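Local coordinates for octopine dehydrogenase (Pecten maximus, PDB 3C7A), which catalyses the NADH-dependent reductive condensation of L-arginine with pyruvate to D-octopine, and is an opine dehydrogenase selective for L-arginine, at residues Pro104-Gln107 and Asp108-Ile112; Tyr276-Leu280 and Glu281-Glu285; Tyr366-Gly370 and Ala371-Lys375. All blocks are in the same frame, centred on the assembly; numbering follows the deposited sequence. Where two conformers were deposited one is given.

Interaction 1: Pro104-Gln107 and Asp108-Ile112. With EDO (1,2-ethanediol), chain D.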
loop_
_atom_site.group_PDB
_atom_site.type_symbol
_atom_site.label_atom_id
_atom_site.label_comp_id
_atom_site.label_asym_id
_atom_site.label_seq_id
_atom_site.Cartn_x
_atom_site.Cartn_y
_atom_site.Cartn_z
ATOM N N PRO A 104 2.969 -24.502 0.050
ATOM C CA PRO A 104 2.701 -25.908 0.384
ATOM C C PRO A 104 2.130 -26.173 1.787
ATOM O O PRO A 104 1.827 -27.327 2.107
ATOM C CB PRO A 104 4.084 -26.578 0.249
ATOM C CG PRO A 104 5.046 -25.493 -0.178
ATOM C CD PRO A 104 4.405 -24.194 0.170
ATOM N N TYR A 105 1.971 -25.132 2.605
ATOM C CA TYR A 105 1.594 -25.314 4.016
ATOM C C TYR A 105 0.281 -24.640 4.463
ATOM O O TYR A 105 -0.222 -24.933 5.551
ATOM C CB TYR A 105 2.752 -24.893 4.939
ATOM C CG TYR A 105 4.080 -25.558 4.614
ATOM C CD1 TYR A 105 4.310 -26.897 4.940
ATOM C CD2 TYR A 105 5.102 -24.848 3.982
ATOM C CE1 TYR A 105 5.526 -27.513 4.642
ATOM C CE2 TYR A 105 6.323 -25.453 3.680
ATOM C CZ TYR A 105 6.526 -26.786 4.013
ATOM O OH TYR A 105 7.728 -27.395 3.718
ATOM N N VAL A 106 -0.272 -23.760 3.630
ATOM C CA VAL A 106 -1.475 -22.986 3.985
ATOM C C VAL A 106 -2.780 -23.805 3.857
ATOM O O VAL A 106 -2.979 -24.515 2.865
ATOM C CB VAL A 106 -1.543 -21.639 3.182
ATOM C CG1 VAL A 106 -1.657 -21.885 1.675
ATOM C CG2 VAL A 106 -2.674 -20.741 3.682
ATOM N N GLN A 107 -3.655 -23.700 4.863
ATOM C CA GLN A 107 -4.916 -24.465 4.891
ATOM C C GLN A 107 -6.082 -23.776 4.156
ATOM O O GLN A 107 -6.065 -22.558 3.952
ATOM C CB GLN A 107 -5.310 -24.860 6.329
ATOM C CG GLN A 107 -5.763 -23.715 7.249
ATOM C CD GLN A 107 -6.298 -24.204 8.597
ATOM O OE1 GLN A 107 -6.943 -25.250 8.684
ATOM N NE2 GLN A 107 -6.038 -23.436 9.651
ATOM N N ASP A 108 -7.086 -24.570 3.775
ATOM C CA ASP A 108 -8.252 -24.091 3.014
ATOM C C ASP A 108 -9.016 -22.925 3.663
ATOM O O ASP A 108 -9.494 -22.030 2.961
ATOM C CB ASP A 108 -9.227 -25.248 2.728
ATOM C CG ASP A 108 -8.821 -26.097 1.518
ATOM O OD1 ASP A 108 -7.744 -25.865 0.925
ATOM O OD2 ASP A 108 -9.597 -27.010 1.157
ATOM N N SER A 109 -9.122 -22.935 4.993
ATOM C CA SER A 109 -9.936 -21.948 5.716
ATOM C C SER A 109 -9.181 -20.692 6.191
ATOM O O SER A 109 -9.664 -19.970 7.069
ATOM C CB SER A 109 -10.660 -22.616 6.896
ATOM O OG SER A 109 -9.755 -22.956 7.938
ATOM N N ALA A 110 -8.019 -20.419 5.601
ATOM C CA ALA A 110 -7.181 -19.285 6.014
ATOM C C ALA A 110 -7.645 -17.928 5.464
ATOM O O ALA A 110 -8.228 -17.853 4.378
ATOM C CB ALA A 110 -5.724 -19.540 5.639
ATOM N N LEU A 111 -7.377 -16.868 6.230
ATOM C CA LEU A 111 -7.632 -15.483 5.816
ATOM C C LEU A 111 -6.309 -14.732 5.606
ATOM O O LEU A 111 -5.528 -14.566 6.547
ATOM C CB LEU A 111 -8.505 -14.764 6.859
ATOM C CG LEU A 111 -8.795 -13.259 6.730
ATOM C CD1 LEU A 111 -9.759 -12.953 5.582
ATOM C CD2 LEU A 111 -9.338 -12.700 8.038
ATOM N N ILE A 112 -6.075 -14.281 4.373
ATOM C CA ILE A 112 -4.824 -13.604 3.987
ATOM C C ILE A 112 -5.025 -12.081 3.867
ATOM O O ILE A 112 -5.901 -11.626 3.127
ATOM C CB ILE A 112 -4.249 -14.196 2.664
ATOM C CG1 ILE A 112 -4.114 -15.723 2.777
ATOM C CG2 ILE A 112 -2.906 -13.543 2.303
ATOM C CD1 ILE A 112 -3.820 -16.444 1.466
HETATM C C1 EDO D . -5.001 -28.023 3.488
HETATM O O1 EDO D . -4.158 -29.179 3.421
HETATM C C2 EDO D . -6.454 -28.431 3.279
HETATM O O2 EDO D . -7.241 -27.977 4.384
HETATM O O HOH W 1 -9.175 -25.870 6.389
#
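Gln107 OE1 and Ser109 N are tied together through one water. The water donates to Gln107 OE1 at 3.3 Å and accepts from Ser109 N, its oxygen again 3.3 Å from that nitrogen. It also gives a weak bond to O2 of a bound 1,2-ethanediol, probably a molecule of the crystallisation liquor. The same diol O2 takes a second weak bond, from Asp108 N at 3.5 Å, which is nearly straight at 171°. The backbone beneath is a type I beta turn from Gln107 to Ala110. Its closing bond, Ala110 N to Gln107 O, is weak at 3.3 Å. The turn ends the loop after helix 95-102 and leads into strand 111-114, a parallel strand of the Rossmann-type sheet between strands 85-88 and 137-141. Gln107 CG sits between its own backbone N and carbonyl carbon (chi1 70°), and the chain runs extended from there. This brings the amide alongside Ser109, with Gln107 OE1 3.7 Å from Ser109 OG. The other end of the amide, NE2, bonds to the backbone O of Ala83, so both ends have polar partners and the amide's rotation is restrained. Buried Val106 and Ala110 meet through methyls, Val106 CG2 to Ala110 CB at 3.8 Å. Ala110 CB also lies 3.5 Å from Gln107 O. Asp108 OD1 forms a salt bridge with Lys132 NZ, which also donates to Val106 O.

Interaction 2: Tyr276-Leu280 and Glu281-Glu285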
loop_
_atom_site.group_PDB
_atom_site.type_symbol
_atom_site.label_atom_id
_atom_site.label_comp_id
_atom_site.label_asym_id
_atom_site.label_seq_id
_atom_site.Cartn_x
_atom_site.Cartn_y
_atom_site.Cartn_z
ATOM N N TYR A 276 -10.880 16.717 -4.918
ATOM C CA TYR A 276 -11.291 17.945 -4.224
ATOM C C TYR A 276 -12.346 17.656 -3.150
ATOM O O TYR A 276 -12.316 18.248 -2.068
ATOM C CB TYR A 276 -11.799 18.988 -5.232
ATOM C CG TYR A 276 -12.372 20.262 -4.626
ATOM C CD1 TYR A 276 -11.540 21.233 -4.065
ATOM C CD2 TYR A 276 -13.748 20.502 -4.637
ATOM C CE1 TYR A 276 -12.064 22.407 -3.516
ATOM C CE2 TYR A 276 -14.283 21.671 -4.092
ATOM C CZ TYR A 276 -13.436 22.619 -3.534
ATOM O OH TYR A 276 -13.963 23.772 -2.996
ATOM N N GLN A 277 -13.265 16.740 -3.459
ATOM C CA GLN A 277 -14.283 16.279 -2.510
ATOM C C GLN A 277 -13.650 15.541 -1.324
ATOM O O GLN A 277 -14.100 15.690 -0.185
ATOM C CB GLN A 277 -15.308 15.381 -3.216
ATOM C CG GLN A 277 -16.553 15.057 -2.387
ATOM C CD GLN A 277 -17.485 14.057 -3.063
ATOM O OE1 GLN A 277 -17.693 14.101 -4.276
ATOM N NE2 GLN A 277 -18.059 13.157 -2.271
ATOM N N TRP A 278 -12.605 14.760 -1.605
ATOM C CA TRP A 278 -11.877 13.999 -0.581
ATOM C C TRP A 278 -11.173 14.897 0.444
ATOM O O TRP A 278 -11.219 14.621 1.644
ATOM C CB TRP A 278 -10.874 13.035 -1.234
ATOM C CG TRP A 278 -10.098 12.193 -0.250
ATOM C CD1 TRP A 278 -10.519 11.042 0.355
ATOM C CD2 TRP A 278 -8.772 12.440 0.241
ATOM N NE1 TRP A 278 -9.541 10.559 1.191
ATOM C CE2 TRP A 278 -8.457 11.397 1.140
ATOM C CE3 TRP A 278 -7.819 13.443 0.008
ATOM C CZ2 TRP A 278 -7.229 11.326 1.809
ATOM C CZ3 TRP A 278 -6.596 13.371 0.673
ATOM C CH2 TRP A 278 -6.315 12.318 1.563
ATOM N N TYR A 279 -10.529 15.962 -0.036
ATOM C CA TYR A 279 -9.800 16.900 0.826
ATOM C C TYR A 279 -10.690 17.623 1.842
ATOM O O TYR A 279 -10.305 17.784 3.003
ATOM C CB TYR A 279 -9.022 17.924 -0.012
ATOM C CG TYR A 279 -7.584 17.536 -0.290
ATOM C CD1 TYR A 279 -6.580 17.785 0.648
ATOM C CD2 TYR A 279 -7.223 16.926 -1.492
ATOM C CE1 TYR A 279 -5.253 17.431 0.398
ATOM C CE2 TYR A 279 -5.899 16.567 -1.752
ATOM C CZ TYR A 279 -4.921 16.824 -0.803
ATOM O OH TYR A 279 -3.612 16.474 -1.054
ATOM N N LEU A 280 -11.872 18.051 1.404
ATOM C CA LEU A 280 -12.798 18.793 2.265
ATOM C C LEU A 280 -13.498 17.916 3.308
ATOM O O LEU A 280 -13.880 18.404 4.374
ATOM C CB LEU A 280 -13.826 19.566 1.426
ATOM C CG LEU A 280 -13.482 21.000 0.994
ATOM C CD1 LEU A 280 -12.332 21.056 -0.013
ATOM C CD2 LEU A 280 -14.716 21.691 0.426
ATOM N N GLU A 281 -13.654 16.631 3.000
ATOM C CA GLU A 281 -14.294 15.681 3.914
ATOM C C GLU A 281 -13.402 15.247 5.084
ATOM O O GLU A 281 -13.913 14.922 6.161
ATOM C CB GLU A 281 -14.780 14.439 3.152
ATOM C CG GLU A 281 -16.076 14.627 2.357
ATOM C CD GLU A 281 -16.495 13.381 1.574
ATOM O OE1 GLU A 281 -15.721 12.399 1.524
ATOM O OE2 GLU A 281 -17.606 13.386 1.001
ATOM N N TYR A 282 -12.082 15.258 4.878
ATOM C CA TYR A 282 -11.119 14.698 5.838
ATOM C C TYR A 282 -10.213 15.744 6.505
ATOM O O TYR A 282 -9.767 15.557 7.641
ATOM C CB TYR A 282 -10.268 13.617 5.149
ATOM C CG TYR A 282 -9.205 12.972 6.020
ATOM C CD1 TYR A 282 -9.538 11.983 6.948
ATOM C CD2 TYR A 282 -7.865 13.342 5.906
ATOM C CE1 TYR A 282 -8.563 11.387 7.746
ATOM C CE2 TYR A 282 -6.882 12.754 6.700
ATOM C CZ TYR A 282 -7.238 11.777 7.615
ATOM O OH TYR A 282 -6.270 11.193 8.400
ATOM N N TYR A 283 -9.924 16.832 5.792
ATOM C CA TYR A 283 -9.011 17.866 6.305
ATOM C C TYR A 283 -9.682 19.196 6.689
ATOM O O TYR A 283 -9.004 20.222 6.796
ATOM C CB TYR A 283 -7.877 18.133 5.303
ATOM C CG TYR A 283 -6.733 17.137 5.338
ATOM C CD1 TYR A 283 -5.905 17.032 6.458
ATOM C CD2 TYR A 283 -6.462 16.321 4.240
ATOM C CE1 TYR A 283 -4.847 16.126 6.490
ATOM C CE2 TYR A 283 -5.404 15.413 4.260
ATOM C CZ TYR A 283 -4.603 15.320 5.389
ATOM O OH TYR A 283 -3.558 14.423 5.415
ATOM N N HIS A 284 -10.994 19.173 6.920
ATOM C CA HIS A 284 -11.772 20.403 7.146
ATOM C C HIS A 284 -11.302 21.274 8.322
ATOM O O HIS A 284 -11.363 22.504 8.247
ATOM C CB HIS A 284 -13.271 20.093 7.272
ATOM C CG HIS A 284 -13.612 19.186 8.414
ATOM N ND1 HIS A 284 -13.807 19.648 9.699
ATOM C CD2 HIS A 284 -13.799 17.846 8.464
ATOM C CE1 HIS A 284 -14.094 18.629 10.491
ATOM N NE2 HIS A 284 -14.098 17.525 9.766
ATOM N N GLU A 285 -10.831 20.638 9.393
ATOM C CA GLU A 285 -10.410 21.355 10.601
ATOM C C GLU A 285 -9.043 22.042 10.458
ATOM O O GLU A 285 -8.714 22.941 11.237
ATOM C CB GLU A 285 -10.415 20.416 11.816
ATOM C CG GLU A 285 -10.613 21.130 13.156
ATOM C CD GLU A 285 -10.496 20.206 14.362
ATOM O OE1 GLU A 285 -10.801 18.998 14.241
ATOM O OE2 GLU A 285 -10.105 20.700 15.444
#
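Residues 276-282 are helical, and Tyr283 is the first to leave helical backbone angles. The last turn is held by Tyr283 N to Tyr279 O at 3.0 Å; the bonds Glu281 N to Gln277 O and Tyr282 N to Trp278 O are weak. One turn apart, Gln277 NE2 donates to Glu281 OE2 at 3.3 Å, a weak but straight bond (172°), with amide and carboxylate planes 77° apart. Gln277 CG is anti to the backbone N (chi1 -169°), which carries the extended chain along the helix to Glu281. The other carboxylate oxygen, Glu281 OE1, makes a long, weak ion pair with Lys273 NZ. With an alanine at Gln277, Glu281 OE2 is likely to lose its amide mate and the carboxylate to turn more freely. Tyr279 and Tyr283 lie side by side and point the same way, with Tyr279 CD1 3.9 Å from Tyr283 CD2. Trp278 CZ3 sits 4.0 Å above the centre of one Tyr279 ring face, and Trp278 CH2 is 4.2 Å from Tyr283 CE2. These contacts lie at the C-terminal end of a helix in the family's alpha-helical domain, with the Trp278 side chain about 5 Å from that of the L-arginine-binding Met206.

Interaction 3: Tyr366-Gly370 and Ala371-Lys375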
loop_
_atom_site.group_PDB
_atom_site.type_symbol
_atom_site.label_atom_id
_atom_site.label_comp_id
_atom_site.label_asym_id
_atom_site.label_seq_id
_atom_site.Cartn_x
_atom_site.Cartn_y
_atom_site.Cartn_z
ATOM N N TYR A 366 9.219 0.778 -19.124
ATOM C CA TYR A 366 7.980 -0.000 -18.993
ATOM C C TYR A 366 7.018 0.177 -20.179
ATOM O O TYR A 366 6.474 -0.805 -20.693
ATOM C CB TYR A 366 7.247 0.343 -17.686
ATOM C CG TYR A 366 8.092 0.286 -16.430
ATOM C CD1 TYR A 366 8.537 -0.931 -15.913
ATOM C CD2 TYR A 366 8.430 1.454 -15.745
ATOM C CE1 TYR A 366 9.309 -0.984 -14.753
ATOM C CE2 TYR A 366 9.200 1.414 -14.585
ATOM C CZ TYR A 366 9.635 0.192 -14.095
ATOM O OH TYR A 366 10.396 0.152 -12.948
ATOM N N LEU A 367 6.809 1.425 -20.596
ATOM C CA LEU A 367 5.861 1.755 -21.666
ATOM C C LEU A 367 6.576 2.281 -22.915
ATOM O O LEU A 367 7.433 3.164 -22.820
ATOM C CB LEU A 367 4.835 2.783 -21.163
ATOM C CG LEU A 367 3.598 3.122 -22.004
ATOM C CD1 LEU A 367 2.553 2.012 -21.938
ATOM C CD2 LEU A 367 2.991 4.443 -21.547
ATOM N N VAL A 368 6.219 1.729 -24.078
ATOM C CA VAL A 368 6.815 2.120 -25.364
ATOM C C VAL A 368 5.737 2.297 -26.444
ATOM O O VAL A 368 4.996 1.357 -26.750
ATOM C CB VAL A 368 7.880 1.089 -25.857
ATOM C CG1 VAL A 368 8.483 1.522 -27.193
ATOM C CG2 VAL A 368 8.985 0.892 -24.824
ATOM N N ASP A 369 5.662 3.504 -27.010
ATOM C CA ASP A 369 4.699 3.855 -28.072
ATOM C C ASP A 369 3.238 3.496 -27.747
ATOM O O ASP A 369 2.463 3.132 -28.637
ATOM C CB ASP A 369 5.120 3.250 -29.425
ATOM C CG ASP A 369 6.272 4.003 -30.082
ATOM O OD1 ASP A 369 6.247 5.253 -30.105
ATOM O OD2 ASP A 369 7.200 3.337 -30.595
ATOM N N GLY A 370 2.872 3.607 -26.471
ATOM C CA GLY A 370 1.512 3.312 -26.018
ATOM C C GLY A 370 1.236 1.851 -25.694
ATOM O O GLY A 370 0.091 1.482 -25.420
ATOM N N ALA A 371 2.279 1.024 -25.721
ATOM C CA ALA A 371 2.150 -0.411 -25.449
ATOM C C ALA A 371 3.047 -0.877 -24.299
ATOM O O ALA A 371 4.098 -0.287 -24.040
ATOM C CB ALA A 371 2.436 -1.220 -26.712
ATOM N N LEU A 372 2.622 -1.941 -23.619
ATOM C CA LEU A 372 3.363 -2.494 -22.481
ATOM C C LEU A 372 4.409 -3.518 -22.937
ATOM O O LEU A 372 4.245 -4.725 -22.736
ATOM C CB LEU A 372 2.399 -3.117 -21.459
ATOM C CG LEU A 372 1.346 -2.229 -20.780
ATOM C CD1 LEU A 372 0.234 -3.079 -20.176
ATOM C CD2 LEU A 372 1.964 -1.321 -19.721
ATOM N N THR A 373 5.484 -3.023 -23.551
ATOM C CA THR A 373 6.533 -3.881 -24.121
ATOM C C THR A 373 7.944 -3.493 -23.658
ATOM O O THR A 373 8.938 -3.869 -24.288
ATOM C CB THR A 373 6.492 -3.877 -25.673
ATOM O OG1 THR A 373 6.584 -2.530 -26.154
ATOM C CG2 THR A 373 5.206 -4.519 -26.195
ATOM N N GLY A 374 8.022 -2.752 -22.553
ATOM C CA GLY A 374 9.291 -2.247 -22.028
ATOM C C GLY A 374 10.267 -3.311 -21.557
ATOM O O GLY A 374 9.876 -4.445 -21.268
ATOM N N LYS A 375 11.540 -2.927 -21.477
ATOM C CA LYS A 375 12.634 -3.822 -21.078
ATOM C C LYS A 375 12.426 -4.450 -19.693
ATOM O O LYS A 375 12.750 -5.623 -19.486
ATOM C CB LYS A 375 13.971 -3.064 -21.137
ATOM C CG LYS A 375 15.227 -3.936 -21.104
ATOM C CD LYS A 375 15.764 -4.101 -19.688
ATOM C CE LYS A 375 16.836 -5.176 -19.619
ATOM N NZ LYS A 375 17.154 -5.543 -18.208
HETATM O O HOH W 2 5.531 -0.990 -28.382
#
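Val368 and Ala371 form a single antiparallel hydrogen-bonded bridge across a type I' beta turn, a tight reversal in the manner of a two-residue hairpin. Both bonds of the pair are short. Val368 N reaches Ala371 O at 2.9 Å, nearly straight (177°). The return bond, Ala371 N to Val368 O, is also 2.9 Å, but its donor sits above the carbonyl plane. Past the bridge, Leu372 is the centre of an inverse gamma turn, so Ala371 O also accepts a weak bond from Thr373 N at 3.1 Å. A third link across the reversal is Gly374 N to Tyr366 O at 3.1 Å. Gly374 passes so close to Tyr366 that a beta carbon on it would clash with Tyr366 CA. The Tyr366 ring turns to the rest of the protein and packs on Ile330, Pro331 and Ile335. Leu367 holds its CG opposite the backbone N (chi1 -170°). Its CD1 reaches across to the other arm, 3.5 Å from Ala371 O and 4.0 Å from Leu372 CD2. Leu372 also touches Ile342, which sets this loop against helix 330-344. Val368 and Thr373 meet more loosely, the Val368 CB beside the Thr373 hydroxyl. One water fastens this side: it donates to Val368 O at 2.9 Å and is hydrogen-bonded to Thr373 OG1 at 2.9 Å.

Overall arrangement
The three contacts are local and follow one another along the chain without touching. Interaction 1, away from the known sites, is the turn that leads into a strand of the nucleotide-binding sheet, and interaction 2 belongs to the alpha-helical domain. Their centres are 40 Å apart, on opposite sides of the chain's centre. Interaction 3, in the loop after helix 349-362, is 36 Å from each, centre to centre. Interaction 2 is near the substrate site: in the conformer given, the Tyr282 side chain is about 8 Å from that of the pyruvate-binding Thr143 and about 11 Å from the NAD. In interaction 3, the Tyr366 side chain is about 12 Å from that of the NAD-binding Arg324.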